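Local structure of complement C1r subcomponent (Homo sapiens, 6F1D) at residues Cys30-Val36 against Asn91-Phe97. The protein is a serine protease of the complement system that pairs with C1s in the C1 complex, probably using this CUB domain in that interaction. Sequence-based numbering, arbitrary orientation.
Sequences CNYSIRV and NAVDLLF
Y32 and L95 form a hydrogen-bonded pair between two antiparallel strands of the CUB beta-sandwich. Y32 N reaches L95 O at 2.8 Å, almost straight at 176°, and L95 N returns the bond to Y32 O. The same ladder joins C30 to F97 and I34 to V93. These six side chains face the tight, buried side, toward the second sheet. There the Y32 ring turns its edge to L95 O, with CD2 3.6 Å away, and CE2 meets F97 CB. W108 stacks edge-to-face with Y32 and with F97. I34 and V93 both rest on L42.

The other face is looser and more polar, with R35 exposed and N31, S33, D94 and L96 partly so; A92 is buried there. D94 is its hub. S33 OG donates a hydrogen bond to D94 OD1 at 2.8 Å, from above the carboxylate plane. R35 NH2 makes a salt bridge to D94 OD2 at 2.9 Å, on the syn lone pair. The guanidinium and carboxylate planes stand 83° apart. A bend at chi2 (-74°) carries R35 across A92, whose CB lies over one guanidinium face, near its rim. Without the carboxylate, as with an alanine at D94, the R35 charge would probably lose its mate and S33 OG would be freer to turn. N31 OD1 also lies 3.3 Å from L96 CD2.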
loop_
_atom_site.group_PDB
_atom_site.type_symbol
_atom_site.label_atom_id
_atom_site.label_comp_id
_atom_site.label_asym_id
_atom_site.label_seq_id
_atom_site.Cartn_x
_atom_site.Cartn_y
_atom_site.Cartn_z
ATOM N N CYS A 30 -5.096 5.035 -7.008
ATOM C CA CYS A 30 -3.660 4.902 -7.210
ATOM C C CYS A 30 -3.286 3.434 -7.370
ATOM O O CYS A 30 -3.777 2.580 -6.633
ATOM C CB CYS A 30 -2.897 5.487 -6.013
ATOM S SG CYS A 30 -3.306 7.169 -5.694
ATOM N N ASN A 31 -2.407 3.144 -8.330
ATOM C CA ASN A 31 -1.878 1.796 -8.513
ATOM C C ASN A 31 -0.361 1.846 -8.410
ATOM O O ASN A 31 0.299 2.525 -9.209
ATOM C CB ASN A 31 -2.301 1.233 -9.883
ATOM C CG ASN A 31 -1.688 -0.140 -10.169
ATOM O OD1 ASN A 31 -1.535 -0.984 -9.266
ATOM N ND2 ASN A 31 -1.335 -0.368 -11.435
ATOM N N TYR A 32 0.188 1.092 -7.469
ATOM C CA TYR A 32 1.622 0.946 -7.284
ATOM C C TYR A 32 1.993 -0.497 -7.592
ATOM O O TYR A 32 1.420 -1.410 -7.005
ATOM C CB TYR A 32 2.018 1.250 -5.840
ATOM C CG TYR A 32 1.520 2.575 -5.311
ATOM C CD1 TYR A 32 2.362 3.672 -5.265
ATOM C CD2 TYR A 32 0.215 2.714 -4.812
ATOM C CE1 TYR A 32 1.920 4.908 -4.774
ATOM C CE2 TYR A 32 -0.234 3.944 -4.303
ATOM C CZ TYR A 32 0.629 5.019 -4.289
ATOM O OH TYR A 32 0.199 6.234 -3.807
ATOM N N SER A 33 2.930 -0.711 -8.496
ATOM C CA SER A 33 3.337 -2.072 -8.836
ATOM C C SER A 33 4.786 -2.287 -8.442
ATOM O O SER A 33 5.637 -1.419 -8.690
ATOM C CB SER A 33 3.169 -2.345 -10.352
ATOM O OG SER A 33 1.817 -2.138 -10.753
ATOM N N ILE A 34 5.081 -3.464 -7.901
ATOM C CA ILE A 34 6.451 -3.911 -7.657
ATOM C C ILE A 34 6.702 -5.134 -8.519
ATOM O O ILE A 34 5.913 -6.090 -8.491
ATOM C CB ILE A 34 6.677 -4.274 -6.184
ATOM C CG1 ILE A 34 6.133 -3.166 -5.295
ATOM C CG2 ILE A 34 8.189 -4.556 -5.946
ATOM C CD1 ILE A 34 6.251 -3.541 -3.787
ATOM N N ARG A 35 7.773 -5.107 -9.293
ATOM C CA ARG A 35 8.087 -6.240 -10.161
ATOM C C ARG A 35 9.576 -6.503 -10.028
ATOM O O ARG A 35 10.382 -5.635 -10.386
ATOM C CB ARG A 35 7.716 -5.948 -11.622
ATOM C CG ARG A 35 6.187 -5.746 -11.865
ATOM C CD ARG A 35 5.496 -7.094 -11.782
ATOM N NE ARG A 35 4.068 -7.052 -12.098
ATOM C CZ ARG A 35 3.134 -6.502 -11.329
ATOM N NH1 ARG A 35 3.466 -5.928 -10.159
ATOM N NH2 ARG A 35 1.853 -6.545 -11.737
ATOM N N VAL A 36 9.952 -7.677 -9.525
ATOM C CA VAL A 36 11.371 -8.005 -9.378
ATOM C C VAL A 36 11.621 -9.335 -10.075
ATOM O O VAL A 36 10.706 -9.960 -10.622
ATOM C CB VAL A 36 11.819 -8.028 -7.904
ATOM C CG1 VAL A 36 11.597 -6.646 -7.261
ATOM C CG2 VAL A 36 11.046 -9.059 -7.122
ATOM N N ASN A 91 7.119 -12.430 -6.704
ATOM C CA ASN A 91 7.933 -11.375 -7.296
ATOM C C ASN A 91 7.109 -10.253 -7.923
ATOM O O ASN A 91 7.688 -9.380 -8.568
ATOM C CB ASN A 91 8.876 -11.966 -8.351
ATOM C CG ASN A 91 8.132 -12.478 -9.560
ATOM O OD1 ASN A 91 7.043 -13.014 -9.433
ATOM N ND2 ASN A 91 8.709 -12.298 -10.741
ATOM N N ALA A 92 5.782 -10.256 -7.760
ATOM C CA ALA A 92 4.894 -9.276 -8.402
ATOM C C ALA A 92 3.837 -8.883 -7.389
ATOM O O ALA A 92 3.000 -9.712 -7.020
ATOM C CB ALA A 92 4.228 -9.862 -9.647
ATOM N N VAL A 93 3.883 -7.643 -6.928
ATOM C CA VAL A 93 2.908 -7.130 -5.965
ATOM C C VAL A 93 2.231 -5.905 -6.570
ATOM O O VAL A 93 2.865 -5.145 -7.313
ATOM C CB VAL A 93 3.611 -6.814 -4.633
ATOM C CG1 VAL A 93 2.751 -5.963 -3.707
ATOM C CG2 VAL A 93 3.992 -8.172 -3.969
ATOM N N ASP A 94 0.935 -5.735 -6.310
ATOM C CA ASP A 94 0.288 -4.474 -6.654
ATOM C C ASP A 94 -0.416 -3.947 -5.413
ATOM O O ASP A 94 -1.014 -4.722 -4.662
ATOM C CB ASP A 94 -0.704 -4.639 -7.786
ATOM C CG ASP A 94 -0.025 -5.071 -9.108
ATOM O OD1 ASP A 94 0.148 -4.205 -10.021
ATOM O OD2 ASP A 94 0.327 -6.279 -9.232
ATOM N N LEU A 95 -0.303 -2.646 -5.173
ATOM C CA LEU A 95 -1.099 -1.950 -4.161
ATOM C C LEU A 95 -2.051 -1.003 -4.865
ATOM O O LEU A 95 -1.641 -0.262 -5.759
ATOM C CB LEU A 95 -0.233 -1.162 -3.199
ATOM C CG LEU A 95 0.717 -2.065 -2.418
ATOM C CD1 LEU A 95 2.018 -2.056 -3.169
ATOM C CD2 LEU A 95 0.884 -1.520 -1.009
ATOM N N LEU A 96 -3.312 -1.052 -4.477
ATOM C CA LEU A 96 -4.348 -0.185 -5.004
ATOM C C LEU A 96 -4.790 0.652 -3.814
ATOM O O LEU A 96 -5.151 0.100 -2.781
ATOM C CB LEU A 96 -5.526 -0.992 -5.542
ATOM C CG LEU A 96 -5.301 -1.921 -6.719
ATOM C CD1 LEU A 96 -6.673 -2.341 -7.248
ATOM C CD2 LEU A 96 -4.462 -1.201 -7.775
ATOM N N PHE A 97 -4.710 1.965 -3.930
ATOM C CA PHE A 97 -5.179 2.859 -2.872
ATOM C C PHE A 97 -6.334 3.692 -3.424
ATOM O O PHE A 97 -6.136 4.478 -4.360
ATOM C CB PHE A 97 -4.005 3.746 -2.428
ATOM C CG PHE A 97 -4.283 4.627 -1.244
ATOM C CD1 PHE A 97 -3.795 5.916 -1.241
ATOM C CD2 PHE A 97 -4.966 4.158 -0.133
ATOM C CE1 PHE A 97 -4.022 6.772 -0.134
ATOM C CE2 PHE A 97 -5.184 5.007 0.978
ATOM C CZ PHE A 97 -4.698 6.289 0.965
HETATM O O HOH W 1 -0.747 -3.306 -12.202
HETATM O O HOH W 2 8.397 -9.408 -11.771
#